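PDB 3BB8: CDP-4-keto-6-deoxy-D-glucose-3-dehydrase from Yersinia pseudotuberculosis, which catalyses the dehydration at C3 of CDP-4-keto-6-deoxy-D-glucose with a vitamin B6 cofactor, a step on the route to the 3,6-dideoxy sugars of lipopolysaccharide. Local coordinates for the interface of chains A and B. Sequence-based numbering; all coordinates share one arbitrary frame. Chains: chain A/B, CDP-4-keto-6-deoxy-D-glucose-3-dehydrase.

Contact 1: the interface of chains A and B. Residues chain A 3, 7, 54; chain B 17, 46.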
loop_
_atom_site.group_PDB
_atom_site.type_symbol
_atom_site.label_atom_id
_atom_site.label_comp_id
_atom_site.label_asym_id
_atom_site.label_seq_id
_atom_site.Cartn_x
_atom_site.Cartn_y
_atom_site.Cartn_z
ATOM N N GLN A 3 -11.112 14.429 30.517
ATOM C CA GLN A 3 -10.645 13.489 29.504
ATOM C C GLN A 3 -11.545 13.513 28.272
ATOM O O GLN A 3 -11.167 14.040 27.225
ATOM C CB GLN A 3 -10.578 12.072 30.078
ATOM C CG GLN A 3 -9.351 11.286 29.647
ATOM C CD GLN A 3 -8.230 12.179 29.153
ATOM O OE1 GLN A 3 -8.449 13.346 28.824
ATOM N NE2 GLN A 3 -7.019 11.635 29.099
ATOM N N ARG A 7 -11.296 16.728 25.321
ATOM C CA ARG A 7 -11.489 16.175 23.986
ATOM C C ARG A 7 -12.610 16.897 23.246
ATOM O O ARG A 7 -12.579 17.022 22.022
ATOM C CB ARG A 7 -11.793 14.677 24.066
ATOM C CG ARG A 7 -10.856 13.809 23.243
ATOM C CD ARG A 7 -11.629 12.810 22.396
ATOM N NE ARG A 7 -11.199 11.437 22.639
ATOM C CZ ARG A 7 -10.321 10.785 21.884
ATOM N NH1 ARG A 7 -9.775 11.381 20.833
ATOM N NH2 ARG A 7 -9.987 9.536 22.181
ATOM N N LEU A 54 -5.663 11.143 18.492
ATOM C CA LEU A 54 -5.683 11.063 19.943
ATOM C C LEU A 54 -5.865 9.630 20.434
ATOM O O LEU A 54 -5.296 9.249 21.459
ATOM C CB LEU A 54 -6.786 11.970 20.501
ATOM C CG LEU A 54 -6.597 13.470 20.232
ATOM C CD1 LEU A 54 -7.753 14.235 20.829
ATOM C CD2 LEU A 54 -5.277 13.955 20.823
ATOM N N TYR B 17 -3.493 15.837 27.255
ATOM C CA TYR B 17 -4.396 14.713 27.036
ATOM C C TYR B 17 -3.525 13.469 26.940
ATOM O O TYR B 17 -3.919 12.380 27.351
ATOM C CB TYR B 17 -5.166 14.883 25.726
ATOM C CG TYR B 17 -6.049 13.701 25.387
ATOM C CD1 TYR B 17 -7.391 13.685 25.755
ATOM C CD2 TYR B 17 -5.531 12.579 24.731
ATOM C CE1 TYR B 17 -8.199 12.583 25.483
ATOM C CE2 TYR B 17 -6.331 11.467 24.457
ATOM C CZ TYR B 17 -7.666 11.478 24.839
ATOM O OH TYR B 17 -8.468 10.384 24.599
ATOM N N LEU B 46 1.197 12.360 19.002
ATOM C CA LEU B 46 -0.152 12.891 18.853
ATOM C C LEU B 46 -0.197 14.348 18.416
ATOM O O LEU B 46 -1.097 14.746 17.684
ATOM C CB LEU B 46 -0.944 12.717 20.149
ATOM C CG LEU B 46 -1.550 11.328 20.386
ATOM C CD1 LEU B 46 -0.444 10.302 20.572
ATOM C CD2 LEU B 46 -2.457 11.367 21.610
#
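B:Tyr17 reaches over from helix 3-21 of chain B and puts its ring between A:Gln3 and A:Leu54, with A:Arg7 at the phenol end. Its CG stands anti to the backbone N (chi1 176°), which carries the ring away from its own helix and into chain A. A:Leu54 lies under one face: CB is 4.0 Å from CE2 of B:Tyr17, and CD2 sits a little farther off beneath CD2 of the ring. Over the opposite face comes the amide of A:Gln3, displaced toward the rim and tilted 41° to the ring, with OE1 3.3 Å from CD1 of B:Tyr17. The ring is thus sandwiched between an aliphatic side chain on one face and an amide on the other.

A:Arg7 approaches on the A:Leu54 side. Its methylene CG packs 3.7 Å from CE1 of B:Tyr17, and the bent chain then turns the guanidinium toward the hydroxyl. NH2 of A:Arg7 and OH of B:Tyr17 are 3.0 Å apart, but the hydroxyl sits over the guanidinium face, so any hydrogen bond is weak and poorly directed. At the other flank, CD2 of B:Leu46 sits 3.6 Å from CA of A:Leu54, the two leucine side chains meeting at about a right angle. The site anchors the N-terminal helix of chain B onto helices 6-15 and 43-55 of chain A and so probably helps hold the two subunits of the assembly together.

Contact 2: the interface of chains A and B. Residues chain A 10, 50, 53-54; chain B 10, 13-14, 17, 46, 50.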
loop_
_atom_site.group_PDB
_atom_site.type_symbol
_atom_site.label_atom_id
_atom_site.label_comp_id
_atom_site.label_asym_id
_atom_site.label_seq_id
_atom_site.Cartn_x
_atom_site.Cartn_y
_atom_site.Cartn_z
ATOM N N ILE A 10 -10.862 20.409 22.480
ATOM C CA ILE A 10 -10.024 20.300 21.293
ATOM C C ILE A 10 -10.859 20.358 20.019
ATOM O O ILE A 10 -10.489 21.026 19.052
ATOM C CB ILE A 10 -9.205 18.995 21.299
ATOM C CG1 ILE A 10 -8.169 19.021 22.424
ATOM C CG2 ILE A 10 -8.531 18.783 19.951
ATOM C CD1 ILE A 10 -7.353 17.751 22.532
ATOM N N VAL A 50 -8.303 14.179 14.101
ATOM C CA VAL A 50 -7.723 14.518 15.392
ATOM C C VAL A 50 -8.145 13.457 16.399
ATOM O O VAL A 50 -7.338 13.020 17.221
ATOM C CB VAL A 50 -8.174 15.919 15.865
ATOM C CG1 VAL A 50 -7.887 16.097 17.349
ATOM C CG2 VAL A 50 -7.415 16.983 15.082
ATOM N N SER A 53 -6.114 10.513 15.841
ATOM C CA SER A 53 -4.753 10.798 16.275
ATOM C C SER A 53 -4.657 10.637 17.787
ATOM O O SER A 53 -3.698 10.066 18.305
ATOM C CB SER A 53 -4.347 12.226 15.892
ATOM O OG SER A 53 -4.387 12.421 14.489
ATOM N N LEU A 54 -5.663 11.143 18.492
ATOM C CA LEU A 54 -5.683 11.063 19.943
ATOM C C LEU A 54 -5.865 9.630 20.434
ATOM O O LEU A 54 -5.296 9.249 21.459
ATOM C CB LEU A 54 -6.786 11.970 20.501
ATOM C CG LEU A 54 -6.597 13.470 20.232
ATOM C CD1 LEU A 54 -7.753 14.235 20.829
ATOM C CD2 LEU A 54 -5.277 13.955 20.823
ATOM N N ILE B 10 -4.147 24.263 20.740
ATOM C CA ILE B 10 -4.556 22.877 20.560
ATOM C C ILE B 10 -3.379 21.990 20.955
ATOM O O ILE B 10 -3.558 20.955 21.592
ATOM C CB ILE B 10 -4.951 22.582 19.092
ATOM C CG1 ILE B 10 -6.222 23.356 18.732
ATOM C CG2 ILE B 10 -5.186 21.090 18.901
ATOM C CD1 ILE B 10 -6.665 23.192 17.293
ATOM N N LEU B 13 -3.677 21.519 24.643
ATOM C CA LEU B 13 -4.790 20.654 25.013
ATOM C C LEU B 13 -4.518 19.177 24.741
ATOM O O LEU B 13 -5.049 18.310 25.437
ATOM C CB LEU B 13 -6.068 21.083 24.286
ATOM C CG LEU B 13 -6.633 22.468 24.618
ATOM C CD1 LEU B 13 -8.016 22.606 23.992
ATOM C CD2 LEU B 13 -6.728 22.651 26.126
ATOM N N VAL B 14 -3.704 18.886 23.729
ATOM C CA VAL B 14 -3.385 17.500 23.411
ATOM C C VAL B 14 -2.232 17.022 24.287
ATOM O O VAL B 14 -2.232 15.886 24.759
ATOM C CB VAL B 14 -3.004 17.308 21.909
ATOM C CG1 VAL B 14 -4.161 17.731 21.024
ATOM C CG2 VAL B 14 -1.750 18.092 21.570
ATOM N N TYR B 17 -3.493 15.837 27.255
ATOM C CA TYR B 17 -4.396 14.713 27.036
ATOM C C TYR B 17 -3.525 13.469 26.940
ATOM O O TYR B 17 -3.919 12.380 27.351
ATOM C CB TYR B 17 -5.166 14.883 25.726
ATOM C CG TYR B 17 -6.049 13.701 25.387
ATOM C CD1 TYR B 17 -7.391 13.685 25.755
ATOM C CD2 TYR B 17 -5.531 12.579 24.731
ATOM C CE1 TYR B 17 -8.199 12.583 25.483
ATOM C CE2 TYR B 17 -6.331 11.467 24.457
ATOM C CZ TYR B 17 -7.666 11.478 24.839
ATOM O OH TYR B 17 -8.468 10.384 24.599
ATOM N N LEU B 46 1.197 12.360 19.002
ATOM C CA LEU B 46 -0.152 12.891 18.853
ATOM C C LEU B 46 -0.197 14.348 18.416
ATOM O O LEU B 46 -1.097 14.746 17.684
ATOM C CB LEU B 46 -0.944 12.717 20.149
ATOM C CG LEU B 46 -1.550 11.328 20.386
ATOM C CD1 LEU B 46 -0.444 10.302 20.572
ATOM C CD2 LEU B 46 -2.457 11.367 21.610
ATOM N N VAL B 50 -1.795 15.820 14.742
ATOM C CA VAL B 50 -2.861 16.813 14.736
ATOM C C VAL B 50 -2.406 17.917 13.786
ATOM O O VAL B 50 -3.200 18.447 13.006
ATOM C CB VAL B 50 -3.107 17.395 16.152
ATOM C CG1 VAL B 50 -4.170 18.490 16.101
ATOM C CG2 VAL B 50 -3.568 16.292 17.081
#
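A:Ile10 and B:Val14 meet through branches set by their first torsions. In A:Ile10, CG1 points away from the carbonyl carbon (chi1 -67°) and the chain runs on extended, so that CD1 is its leading end. B:Val14 is turned to the matching position (chi1 -60°) and offers CG1, which lies 3.5 Å from CD1 of A:Ile10. Those two side chains cross at about a right angle. Farther back, CG1 of A:Ile10 slides past B:Leu13 in the opposite direction, 3.5 Å from its CB, so one isoleucine spans the consecutive residues B:Leu13 and B:Val14.

The same CG1 of B:Val14 also touches CD2 of A:Leu54 at 3.9 Å, which joins the N-terminal helices to the layer below. There the two copies of Val50 face each other through unlike branches: CG2 of A:Val50 is 3.7 Å from CG1 of B:Val50. The two Ile10 residues likewise approach through their CG2 methyls, at a looser 4.2 Å. Equivalent residues meeting like this place the patch at the molecular two-fold axis. In the fold, the N-terminal helices (6-15 in chain A, 3-21 in chain B) pack over the paired helices 43-55, and this greasy cluster fills the seam.

Contact 3: the interface of chains A and B. Residues chain A 59, 247, 290-291; chain B 217-218, 225-226.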
loop_
_atom_site.group_PDB
_atom_site.type_symbol
_atom_site.label_atom_id
_atom_site.label_comp_id
_atom_site.label_asym_id
_atom_site.label_seq_id
_atom_site.Cartn_x
_atom_site.Cartn_y
_atom_site.Cartn_z
ATOM N N THR A 59 -3.385 1.779 13.870
ATOM C CA THR A 59 -3.781 0.795 12.860
ATOM C C THR A 59 -5.292 0.907 12.705
ATOM O O THR A 59 -5.929 1.634 13.465
ATOM C CB THR A 59 -3.408 -0.656 13.264
ATOM O OG1 THR A 59 -3.898 -0.938 14.581
ATOM C CG2 THR A 59 -1.899 -0.845 13.221
ATOM N N TRP A 247 -0.914 -9.969 4.726
ATOM C CA TRP A 247 0.259 -10.842 4.677
ATOM C C TRP A 247 -0.005 -12.227 4.119
ATOM O O TRP A 247 0.850 -13.117 4.192
ATOM C CB TRP A 247 0.895 -10.966 6.072
ATOM C CG TRP A 247 1.296 -9.655 6.725
ATOM C CD1 TRP A 247 2.378 -8.872 6.413
ATOM C CD2 TRP A 247 0.608 -8.979 7.795
ATOM N NE1 TRP A 247 2.404 -7.753 7.225
ATOM C CE2 TRP A 247 1.332 -7.794 8.078
ATOM C CE3 TRP A 247 -0.544 -9.261 8.541
ATOM C CZ2 TRP A 247 0.935 -6.890 9.078
ATOM C CZ3 TRP A 247 -0.942 -8.356 9.548
ATOM C CH2 TRP A 247 -0.199 -7.185 9.801
ATOM N N LYS A 290 -2.662 -2.405 4.021
ATOM C CA LYS A 290 -3.676 -1.836 4.919
ATOM C C LYS A 290 -3.386 -0.360 5.186
ATOM O O LYS A 290 -2.278 0.125 4.927
ATOM C CB LYS A 290 -3.722 -2.578 6.262
ATOM C CG LYS A 290 -3.993 -4.066 6.155
ATOM C CD LYS A 290 -4.237 -4.703 7.523
ATOM C CE LYS A 290 -3.145 -5.706 7.898
ATOM N NZ LYS A 290 -1.793 -5.089 8.082
ATOM N N ILE A 291 -4.384 0.352 5.701
ATOM C CA ILE A 291 -4.205 1.763 6.008
ATOM C C ILE A 291 -4.326 2.016 7.501
ATOM O O ILE A 291 -4.434 1.075 8.297
ATOM C CB ILE A 291 -5.209 2.678 5.236
ATOM C CG1 ILE A 291 -6.603 2.649 5.880
ATOM C CG2 ILE A 291 -5.270 2.246 3.781
ATOM C CD1 ILE A 291 -7.360 1.377 5.685
ATOM N N TYR B 217 5.260 -0.759 11.284
ATOM C CA TYR B 217 4.075 -1.395 11.855
ATOM C C TYR B 217 4.255 -1.164 13.371
ATOM O O TYR B 217 5.380 -1.004 13.837
ATOM C CB TYR B 217 4.104 -2.887 11.508
ATOM C CG TYR B 217 2.869 -3.656 11.917
ATOM C CD1 TYR B 217 1.621 -3.344 11.379
ATOM C CD2 TYR B 217 2.943 -4.669 12.869
ATOM C CE1 TYR B 217 0.479 -4.011 11.788
ATOM C CE2 TYR B 217 1.809 -5.345 13.279
ATOM C CZ TYR B 217 0.582 -5.010 12.739
ATOM O OH TYR B 217 -0.548 -5.661 13.167
ATOM N N PRO B 218 3.165 -1.153 14.159
ATOM C CA PRO B 218 3.322 -0.918 15.604
ATOM C C PRO B 218 4.299 -1.822 16.360
ATOM O O PRO B 218 4.815 -1.453 17.420
ATOM C CB PRO B 218 1.896 -1.048 16.135
ATOM C CG PRO B 218 1.055 -0.607 14.955
ATOM C CD PRO B 218 1.747 -1.317 13.806
ATOM N N GLY B 225 1.698 3.390 12.437
ATOM C CA GLY B 225 0.461 2.628 12.428
ATOM C C GLY B 225 0.712 1.593 11.337
ATOM O O GLY B 225 0.872 0.396 11.592
ATOM N N GLU B 226 0.752 2.083 10.105
ATOM C CA GLU B 226 1.049 1.272 8.931
ATOM C C GLU B 226 2.013 2.156 8.155
ATOM O O GLU B 226 1.727 3.333 7.944
ATOM C CB GLU B 226 -0.202 1.025 8.075
ATOM C CG GLU B 226 -1.207 0.045 8.648
ATOM C CD GLU B 226 -0.595 -1.316 8.896
ATOM O OE1 GLU B 226 0.351 -1.668 8.165
ATOM O OE2 GLU B 226 -1.053 -2.032 9.810
#
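A:Lys290 and B:Glu226 form a long salt bridge, with NZ 3.6 Å from OE2 and somewhat farther from OE1. The lysine chain bends near its end, at chi3 and chi4 (-115° and 65°), which brings the terminal amine NZ round to the carboxylate. B:Glu226 is itself bent at chi2, and its CG rests 3.4 Å from the backbone O of A:Ile291, so the glutamate lies along the strip of main chain that carries its lysine partner. CD of B:Glu226 lies at the edge of the B:Tyr217 ring, in its plane.

Across one face of B:Tyr217 comes A:Trp247. The indole presents the edge of its six-membered ring, with the planes 86° apart, and CH2 is 3.7 Å from CZ of the phenol. B:Pro218 backs the opposite face, so the tyrosine ring is held between its own neighbour and the partner's tryptophan. A:Thr59 closes the other end with its methyl: CG2 lies 3.4 Å from CG of B:Pro218 and near the carbonyl of B:Gly225.

B:Tyr217 lines the pyridoxal phosphate pocket of chain B, and Trp247 is a cofactor-binding residue of the protein, so the contact probably helps shape an active site built from both subunits. It joins loops: the one between strands 211-215 and 228-232 of chain B meets the turns that follow helices 43-55 and 235-245 and precede helix 293-323 of chain A.

Contact 1 and contact 2 are neighbouring parts of one helical seam: their C-alpha centres lie about 5 Å apart, and they share A:Leu54, B:Tyr17 and B:Leu46. Contact 3 is about 21 Å from each of them, down among the loops near the cofactor. Helix 43-55 links the two levels, since the chain leaving it leads within a few residues to A:Thr59. The N-terminal helices may thus steady the subunit pair at one end while contact 3 aligns active-site loops. Two-fold symmetry repeats every contact with the chains exchanged, so both cofactor pockets should gain the same support.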